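Local coordinates for protein murein peptide amidase A (PDB 5HXD) that probably cleaves the gamma-D-glutamyl-diaminopimelate amide bond of murein tripeptide, as a zinc-dependent amidase of the M14 carboxypeptidase family in muropeptide breakdown, at residues S55-L63 / H73-P81; V153-E164 / L204-P213. All coordinates share one frame; numbering follows the deposited sequence.

Contact 1 of 2, residues S55-L63 / H73-P81; sequences SVVTLSCAL and HHVVLCVNP
Leu77 places its CG opposite its own carbonyl carbon (chi1 -69°) and continues extended to CD1, so that both methyls reach the flank of helix 55-63 near Leu59 and Ser60. Leu59 and Leu63 share another conformation, with CG opposite the backbone N (chi1 -176° and -179°), and each sends CD2 down to Val75. There they meet the same methyl tip to tip: Val75 CG1 is 3.8 Å from Leu59 CD2 and 3.9 Å from Leu63 CD2. Leu77 approaches Leu59 at a slant, CD2 against CG at 3.5 Å, while its CD1 packs 3.8 Å from Ser60 CB. Ser60 OG is hydrogen-bonded to Leu86 O of the second subunit and to Arg64 NE. Near the N-terminal end of 55-63, both methyls of Val56 lie off the oxygen of Leu77, CG1 at 3.2 Å from Leu77 O. Cys78, which follows, is tied by a disulfide to Cys84. Ile44 and Met227 also pack on Leu59, extending this buried aliphatic layer. Branched side chains thus seat helix 53-65 on strand 74-76, outermost in the mixed sheet of this chain, within the beta-alpha-beta unit formed by strand 43-45, helix 53-65 and strand 74-76.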
loop_
_atom_site.group_PDB
_atom_site.type_symbol
_atom_site.label_atom_id
_atom_site.label_comp_id
_atom_site.label_asym_id
_atom_site.label_seq_id
_atom_site.Cartn_x
_atom_site.Cartn_y
_atom_site.Cartn_z
ATOM N N SER A 55 -3.664 7.557 0.756
ATOM C CA SER A 55 -5.043 7.851 0.349
ATOM C C SER A 55 -5.860 6.563 0.207
ATOM O O SER A 55 -7.063 6.566 0.425
ATOM C CB SER A 55 -5.080 8.682 -0.944
ATOM O OG SER A 55 -3.983 8.407 -1.803
ATOM N N VAL A 56 -5.207 5.451 -0.113
ATOM C CA VAL A 56 -5.920 4.182 -0.248
ATOM C C VAL A 56 -6.334 3.636 1.106
ATOM O O VAL A 56 -7.322 2.914 1.221
ATOM C CB VAL A 56 -5.085 3.128 -0.966
ATOM C CG1 VAL A 56 -5.870 1.821 -1.085
ATOM C CG2 VAL A 56 -4.653 3.648 -2.331
ATOM N N VAL A 57 -5.593 3.989 2.146
ATOM C CA VAL A 57 -6.008 3.587 3.482
ATOM C C VAL A 57 -7.073 4.553 3.985
ATOM O O VAL A 57 -8.018 4.145 4.644
ATOM C CB VAL A 57 -4.832 3.536 4.456
ATOM C CG1 VAL A 57 -5.318 3.214 5.851
ATOM C CG2 VAL A 57 -3.822 2.500 3.989
ATOM N N THR A 58 -6.929 5.827 3.630
ATOM C CA THR A 58 -7.874 6.857 4.040
ATOM C C THR A 58 -9.256 6.628 3.441
ATOM O O THR A 58 -10.265 6.668 4.148
ATOM C CB THR A 58 -7.404 8.255 3.634
ATOM O OG1 THR A 58 -6.224 8.597 4.366
ATOM C CG2 THR A 58 -8.493 9.274 3.943
ATOM N N LEU A 59 -9.286 6.387 2.134
ATOM C CA LEU A 59 -10.528 6.067 1.433
ATOM C C LEU A 59 -11.134 4.745 1.894
ATOM O O LEU A 59 -12.348 4.626 1.978
ATOM C CB LEU A 59 -10.297 6.032 -0.078
ATOM C CG LEU A 59 -11.541 5.794 -0.936
ATOM C CD1 LEU A 59 -12.595 6.845 -0.641
ATOM C CD2 LEU A 59 -11.164 5.796 -2.414
ATOM N N SER A 60 -10.292 3.756 2.190
ATOM C CA SER A 60 -10.756 2.469 2.716
ATOM C C SER A 60 -11.349 2.633 4.110
ATOM O O SER A 60 -12.249 1.887 4.505
ATOM C CB SER A 60 -9.610 1.448 2.759
ATOM O OG SER A 60 -10.054 0.189 3.258
ATOM N N CYS A 61 -10.825 3.610 4.855
ATOM C CA CYS A 61 -11.306 3.899 6.205
ATOM C C CYS A 61 -12.626 4.637 6.128
ATOM O O CYS A 61 -13.564 4.338 6.866
ATOM C CB CYS A 61 -10.287 4.724 6.994
ATOM S SG CYS A 61 -8.903 3.757 7.662
ATOM N N ALA A 62 -12.688 5.602 5.221
ATOM C CA ALA A 62 -13.897 6.365 5.016
ATOM C C ALA A 62 -15.014 5.462 4.535
ATOM O O ALA A 62 -16.125 5.559 5.019
ATOM C CB ALA A 62 -13.655 7.468 4.041
ATOM N N LEU A 63 -14.707 4.570 3.601
ATOM C CA LEU A 63 -15.690 3.636 3.073
ATOM C C LEU A 63 -16.196 2.689 4.155
ATOM O O LEU A 63 -17.348 2.267 4.129
ATOM C CB LEU A 63 -15.089 2.857 1.908
ATOM C CG LEU A 63 -15.908 1.812 1.152
ATOM C CD1 LEU A 63 -17.162 2.401 0.591
ATOM C CD2 LEU A 63 -15.073 1.270 0.023
ATOM N N HIS A 73 -21.598 8.019 -4.152
ATOM C CA HIS A 73 -20.619 7.855 -5.229
ATOM C C HIS A 73 -19.905 6.499 -5.226
ATOM O O HIS A 73 -19.674 5.916 -4.177
ATOM C CB HIS A 73 -19.579 8.986 -5.150
ATOM C CG HIS A 73 -20.182 10.357 -5.011
ATOM N ND1 HIS A 73 -21.226 10.793 -5.794
ATOM C CD2 HIS A 73 -19.881 11.388 -4.181
ATOM C CE1 HIS A 73 -21.546 12.030 -5.455
ATOM N NE2 HIS A 73 -20.744 12.413 -4.476
ATOM N N HIS A 74 -19.563 6.016 -6.421
ATOM C CA HIS A 74 -18.823 4.768 -6.609
ATOM C C HIS A 74 -17.366 4.869 -6.145
ATOM O O HIS A 74 -16.762 5.944 -6.195
ATOM C CB HIS A 74 -18.830 4.352 -8.085
ATOM C CG HIS A 74 -20.192 4.268 -8.697
ATOM N ND1 HIS A 74 -21.144 3.373 -8.266
ATOM C CD2 HIS A 74 -20.750 4.944 -9.725
ATOM C CE1 HIS A 74 -22.240 3.513 -8.988
ATOM N NE2 HIS A 74 -22.027 4.461 -9.882
ATOM N N VAL A 75 -16.788 3.739 -5.737
ATOM C CA VAL A 75 -15.445 3.737 -5.152
ATOM C C VAL A 75 -14.551 2.614 -5.674
ATOM O O VAL A 75 -14.946 1.444 -5.689
ATOM C CB VAL A 75 -15.513 3.633 -3.605
ATOM C CG1 VAL A 75 -14.111 3.447 -3.005
ATOM C CG2 VAL A 75 -16.207 4.866 -3.013
ATOM N N VAL A 76 -13.355 3.004 -6.115
ATOM C CA VAL A 76 -12.244 2.089 -6.381
ATOM C C VAL A 76 -11.052 2.406 -5.460
ATOM O O VAL A 76 -10.389 3.434 -5.615
ATOM C CB VAL A 76 -11.781 2.188 -7.855
ATOM C CG1 VAL A 76 -10.474 1.409 -8.078
ATOM C CG2 VAL A 76 -12.887 1.747 -8.793
ATOM N N LEU A 77 -10.780 1.534 -4.496
ATOM C CA LEU A 77 -9.687 1.775 -3.547
ATOM C C LEU A 77 -8.310 1.665 -4.194
ATOM O O LEU A 77 -7.412 2.445 -3.875
ATOM C CB LEU A 77 -9.766 0.804 -2.374
ATOM C CG LEU A 77 -10.948 1.022 -1.440
ATOM C CD1 LEU A 77 -11.019 -0.069 -0.406
ATOM C CD2 LEU A 77 -10.784 2.359 -0.787
ATOM N N CYS A 78 -8.131 0.708 -5.099
ATOM C CA CYS A 78 -6.807 0.482 -5.654
ATOM C C CYS A 78 -6.842 0.129 -7.148
ATOM O O CYS A 78 -7.188 -0.991 -7.544
ATOM C CB CYS A 78 -6.099 -0.611 -4.846
ATOM S SG CYS A 78 -4.333 -0.689 -5.078
ATOM N N VAL A 79 -6.490 1.109 -7.976
ATOM C CA VAL A 79 -6.455 0.922 -9.420
ATOM C C VAL A 79 -5.365 -0.099 -9.785
ATOM O O VAL A 79 -5.543 -0.920 -10.688
ATOM C CB VAL A 79 -6.221 2.274 -10.150
ATOM C CG1 VAL A 79 -5.857 2.058 -11.600
ATOM C CG2 VAL A 79 -7.456 3.177 -10.051
ATOM N N ASN A 80 -4.271 -0.082 -9.019
ATOM C CA ASN A 80 -3.052 -0.832 -9.326
ATOM C C ASN A 80 -2.643 -1.782 -8.206
ATOM O O ASN A 80 -1.628 -1.575 -7.579
ATOM C CB ASN A 80 -1.936 0.176 -9.609
ATOM C CG ASN A 80 -0.614 -0.459 -9.980
ATOM O OD1 ASN A 80 -0.533 -1.648 -10.281
ATOM N ND2 ASN A 80 0.438 0.353 -9.983
ATOM N N PRO A 81 -3.430 -2.836 -7.952
ATOM C CA PRO A 81 -3.169 -3.691 -6.782
ATOM C C PRO A 81 -1.846 -4.472 -6.811
ATOM O O PRO A 81 -1.412 -4.949 -5.747
ATOM C CB PRO A 81 -4.362 -4.658 -6.781
ATOM C CG PRO A 81 -4.951 -4.579 -8.123
ATOM C CD PRO A 81 -4.647 -3.234 -8.673
#

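Contact 2 of 2, residues V153-E164 / L204-P213; sequences VVSFHDPLACIE and LHCITAEFPP
A cis peptide bond joins Asp158 to Pro159 just where the chain bends around Glu210 and Phe211. The chain reverses here, and strand 206-210 is flanked by 153-157, parallel to it, and 162-164, antiparallel. Parallel pairing runs from Val153 N to His205 O through to Phe211 N bonding His157 O. In the antiparallel half, Ala161 and Cys162 both face Glu210 as a G1 beta bulge, and Cys162 N bonds Glu210 O at 2.8 Å. His157, Glu164 and Glu210 lie on one face of the sheet. Glu210 bends at chi2 (-103°), which brings OE1 to 3.2 Å from His157 CB. Its OE2 lies 3.5 Å from Glu164 OE2, the two carboxylates nearly coplanar; Leu160 runs alongside Glu210. On the opposite face, Ala209 CB meets Phe156 CE1 at 3.6 Å and Ile163 CD1 at 3.7 Å. The His157 side chain comes within about 3 Å of the bound zinc, where His49 and Glu52 are the other predicted ligands. A zinc-contacting histidine with a cis peptide one residue further on, and the predicted proton donor/acceptor Glu210 on the neighbouring strand, is consistent with the M14 active site, as in carboxypeptidase A.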
loop_
_atom_site.group_PDB
_atom_site.type_symbol
_atom_site.label_atom_id
_atom_site.label_comp_id
_atom_site.label_asym_id
_atom_site.label_seq_id
_atom_site.Cartn_x
_atom_site.Cartn_y
_atom_site.Cartn_z
ATOM N N VAL A 153 -15.081 12.259 -11.723
ATOM C CA VAL A 153 -14.106 11.386 -11.089
ATOM C C VAL A 153 -13.159 12.185 -10.204
ATOM O O VAL A 153 -12.576 13.151 -10.661
ATOM C CB VAL A 153 -13.269 10.596 -12.146
ATOM C CG1 VAL A 153 -12.320 9.577 -11.472
ATOM C CG2 VAL A 153 -14.175 9.887 -13.135
ATOM N N VAL A 154 -13.003 11.785 -8.943
ATOM C CA VAL A 154 -11.898 12.286 -8.123
ATOM C C VAL A 154 -10.840 11.186 -7.947
ATOM O O VAL A 154 -11.130 10.101 -7.430
ATOM C CB VAL A 154 -12.356 12.774 -6.726
ATOM C CG1 VAL A 154 -11.141 13.054 -5.851
ATOM C CG2 VAL A 154 -13.218 14.027 -6.836
ATOM N N SER A 155 -9.621 11.467 -8.394
ATOM C CA SER A 155 -8.518 10.515 -8.302
ATOM C C SER A 155 -7.441 11.017 -7.347
ATOM O O SER A 155 -6.807 12.033 -7.599
ATOM C CB SER A 155 -7.920 10.266 -9.678
ATOM O OG SER A 155 -6.623 9.728 -9.560
ATOM N N PHE A 156 -7.250 10.297 -6.246
ATOM C CA PHE A 156 -6.283 10.676 -5.215
ATOM C C PHE A 156 -4.857 10.204 -5.493
ATOM O O PHE A 156 -4.665 9.058 -5.886
ATOM C CB PHE A 156 -6.736 10.123 -3.873
ATOM C CG PHE A 156 -7.917 10.813 -3.326
ATOM C CD1 PHE A 156 -7.760 11.890 -2.486
ATOM C CD2 PHE A 156 -9.187 10.414 -3.678
ATOM C CE1 PHE A 156 -8.849 12.560 -2.000
ATOM C CE2 PHE A 156 -10.282 11.073 -3.191
ATOM C CZ PHE A 156 -10.111 12.149 -2.346
ATOM N N HIS A 157 -3.879 11.096 -5.277
ATOM C CA HIS A 157 -2.450 10.769 -5.391
ATOM C C HIS A 157 -1.583 11.281 -4.227
ATOM O O HIS A 157 -2.095 11.847 -3.264
ATOM C CB HIS A 157 -1.878 11.335 -6.692
ATOM C CG HIS A 157 -2.277 10.579 -7.917
ATOM N ND1 HIS A 157 -3.585 10.468 -8.334
ATOM C CD2 HIS A 157 -1.536 9.913 -8.833
ATOM C CE1 HIS A 157 -3.636 9.760 -9.446
ATOM N NE2 HIS A 157 -2.403 9.416 -9.775
ATOM N N ASP A 158 -0.265 11.078 -4.366
ATOM C CA ASP A 158 0.813 11.597 -3.495
ATOM C C ASP A 158 1.905 12.257 -4.319
ATOM O O ASP A 158 2.148 11.840 -5.451
ATOM C CB ASP A 158 1.501 10.482 -2.703
ATOM C CG ASP A 158 0.867 10.223 -1.391
ATOM O OD1 ASP A 158 -0.056 10.976 -1.021
ATOM O OD2 ASP A 158 1.293 9.247 -0.735
ATOM N N PRO A 159 2.628 13.233 -3.739
ATOM C CA PRO A 159 2.409 13.892 -2.454
ATOM C C PRO A 159 2.393 15.408 -2.634
ATOM O O PRO A 159 2.992 16.119 -1.828
ATOM C CB PRO A 159 3.632 13.454 -1.655
ATOM C CG PRO A 159 4.749 13.330 -2.759
ATOM C CD PRO A 159 4.039 13.386 -4.123
ATOM N N LEU A 160 1.721 15.884 -3.681
ATOM C CA LEU A 160 1.875 17.263 -4.122
ATOM C C LEU A 160 0.981 18.258 -3.391
ATOM O O LEU A 160 1.000 19.449 -3.710
ATOM C CB LEU A 160 1.626 17.350 -5.622
ATOM C CG LEU A 160 2.612 16.455 -6.365
ATOM C CD1 LEU A 160 2.406 16.601 -7.844
ATOM C CD2 LEU A 160 4.060 16.776 -5.974
ATOM N N ALA A 161 0.216 17.764 -2.418
ATOM C CA ALA A 161 -0.484 18.612 -1.449
ATOM C C ALA A 161 -1.378 19.694 -2.078
ATOM O O ALA A 161 -1.246 20.883 -1.760
ATOM C CB ALA A 161 0.528 19.259 -0.500
ATOM N N CYS A 162 -2.304 19.278 -2.935
ATOM C CA CYS A 162 -3.185 20.231 -3.592
ATOM C C CYS A 162 -4.334 19.549 -4.331
ATOM O O CYS A 162 -4.290 18.343 -4.585
ATOM C CB CYS A 162 -2.389 21.082 -4.575
ATOM S SG CYS A 162 -1.697 20.095 -5.904
ATOM N N ILE A 163 -5.348 20.345 -4.676
ATOM C CA ILE A 163 -6.500 19.900 -5.450
ATOM C C ILE A 163 -6.411 20.434 -6.877
ATOM O O ILE A 163 -6.498 21.646 -7.086
ATOM C CB ILE A 163 -7.823 20.378 -4.829
ATOM C CG1 ILE A 163 -7.925 19.954 -3.365
ATOM C CG2 ILE A 163 -9.015 19.853 -5.632
ATOM C CD1 ILE A 163 -7.939 18.476 -3.170
ATOM N N GLU A 164 -6.242 19.548 -7.857
ATOM C CA GLU A 164 -6.108 19.985 -9.246
ATOM C C GLU A 164 -7.417 19.894 -10.005
ATOM O O GLU A 164 -7.739 18.843 -10.548
ATOM C CB GLU A 164 -5.072 19.155 -9.973
ATOM C CG GLU A 164 -3.722 19.171 -9.335
ATOM C CD GLU A 164 -2.812 18.146 -9.936
ATOM O OE1 GLU A 164 -2.643 18.160 -11.178
ATOM O OE2 GLU A 164 -2.273 17.328 -9.165
ATOM N N LEU A 204 -15.336 14.047 -19.705
ATOM C CA LEU A 204 -15.600 13.656 -18.319
ATOM C C LEU A 204 -14.786 14.483 -17.333
ATOM O O LEU A 204 -13.573 14.594 -17.476
ATOM C CB LEU A 204 -15.291 12.176 -18.112
ATOM C CG LEU A 204 -15.408 11.690 -16.664
ATOM C CD1 LEU A 204 -16.822 11.916 -16.142
ATOM C CD2 LEU A 204 -15.011 10.217 -16.546
ATOM N N HIS A 205 -15.446 15.059 -16.336
ATOM C CA HIS A 205 -14.748 15.894 -15.358
ATOM C C HIS A 205 -13.916 15.056 -14.392
ATOM O O HIS A 205 -14.479 14.333 -13.561
ATOM C CB HIS A 205 -15.732 16.753 -14.564
ATOM C CG HIS A 205 -15.076 17.725 -13.628
ATOM N ND1 HIS A 205 -15.675 18.153 -12.460
ATOM C CD2 HIS A 205 -13.879 18.353 -13.683
ATOM C CE1 HIS A 205 -14.873 18.995 -11.835
ATOM N NE2 HIS A 205 -13.777 19.141 -12.558
ATOM N N CYS A 206 -12.585 15.162 -14.513
ATOM C CA CYS A 206 -11.627 14.530 -13.599
ATOM C C CYS A 206 -10.914 15.582 -12.731
ATOM O O CYS A 206 -10.493 16.650 -13.212
ATOM C CB CYS A 206 -10.585 13.697 -14.364
ATOM S SG CYS A 206 -9.277 12.892 -13.318
ATOM N N ILE A 207 -10.800 15.265 -11.445
ATOM C CA ILE A 207 -10.123 16.098 -10.478
ATOM C C ILE A 207 -9.077 15.237 -9.814
ATOM O O ILE A 207 -9.412 14.183 -9.271
ATOM C CB ILE A 207 -11.085 16.635 -9.392
ATOM C CG1 ILE A 207 -11.969 17.753 -9.921
ATOM C CG2 ILE A 207 -10.312 17.157 -8.196
ATOM C CD1 ILE A 207 -12.902 18.312 -8.849
ATOM N N THR A 208 -7.816 15.647 -9.842
ATOM C CA THR A 208 -6.847 14.916 -9.036
ATOM C C THR A 208 -6.648 15.651 -7.707
ATOM O O THR A 208 -6.336 16.846 -7.666
ATOM C CB THR A 208 -5.499 14.707 -9.765
ATOM O OG1 THR A 208 -4.976 15.965 -10.195
ATOM C CG2 THR A 208 -5.691 13.811 -10.973
ATOM N N ALA A 209 -6.893 14.923 -6.625
ATOM C CA ALA A 209 -6.667 15.418 -5.285
ATOM C C ALA A 209 -5.351 14.864 -4.758
ATOM O O ALA A 209 -5.291 13.688 -4.377
ATOM C CB ALA A 209 -7.820 15.018 -4.367
ATOM N N GLU A 210 -4.303 15.690 -4.722
ATOM C CA GLU A 210 -2.991 15.238 -4.223
ATOM C C GLU A 210 -2.828 15.462 -2.722
ATOM O O GLU A 210 -2.754 16.599 -2.257
ATOM C CB GLU A 210 -1.861 15.947 -4.960
ATOM C CG GLU A 210 -1.825 15.682 -6.433
ATOM C CD GLU A 210 -0.760 14.700 -6.791
ATOM O OE1 GLU A 210 -0.281 14.007 -5.871
ATOM O OE2 GLU A 210 -0.389 14.633 -7.983
ATOM N N PHE A 211 -2.776 14.368 -1.970
ATOM C CA PHE A 211 -2.452 14.431 -0.555
ATOM C C PHE A 211 -1.096 15.091 -0.365
ATOM O O PHE A 211 -0.303 15.178 -1.298
ATOM C CB PHE A 211 -2.417 13.037 0.049
ATOM C CG PHE A 211 -3.671 12.643 0.747
ATOM C CD1 PHE A 211 -4.860 13.299 0.500
ATOM C CD2 PHE A 211 -3.658 11.600 1.664
ATOM C CE1 PHE A 211 -6.030 12.915 1.150
ATOM C CE2 PHE A 211 -4.815 11.215 2.326
ATOM C CZ PHE A 211 -6.004 11.873 2.066
ATOM N N PRO A 212 -0.817 15.566 0.849
ATOM C CA PRO A 212 0.561 15.978 1.121
ATOM C C PRO A 212 1.339 14.755 1.567
ATOM O O PRO A 212 0.736 13.680 1.670
ATOM C CB PRO A 212 0.400 16.989 2.247
ATOM C CG PRO A 212 -0.789 16.455 3.024
ATOM C CD PRO A 212 -1.712 15.815 1.996
ATOM N N PRO A 213 2.654 14.891 1.802
ATOM C CA PRO A 213 3.322 13.770 2.471
ATOM C C PRO A 213 2.709 13.588 3.848
ATOM O O PRO A 213 2.643 14.542 4.619
ATOM C CB PRO A 213 4.774 14.217 2.555
ATOM C CG PRO A 213 4.921 15.211 1.439
ATOM C CD PRO A 213 3.607 15.933 1.385
#

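Both contacts belong to the same mixed sheet but use it differently. Contact 1 is wholly buried and lays a helix over strand 74-76, outermost in this chain, through aliphatic side chains. Contact 2 pairs strands inside the sheet through backbone hydrogen bonds; it is only partly buried, its turn reaching the surface, and the face with His157 and Glu210 is turned to the metal site. They meet where the first turns of helix 53-65 reach Phe156 and Phe211: Ser55 CB packs against Phe156 CB at 3.7 Å, and Thr58 OG1 against Phe211 CE2 at 3.6 Å. The helix of contact 1 follows the predicted zinc ligands His49 and Glu52, while contact 2 supplies His157. Each also reaches the second subunit.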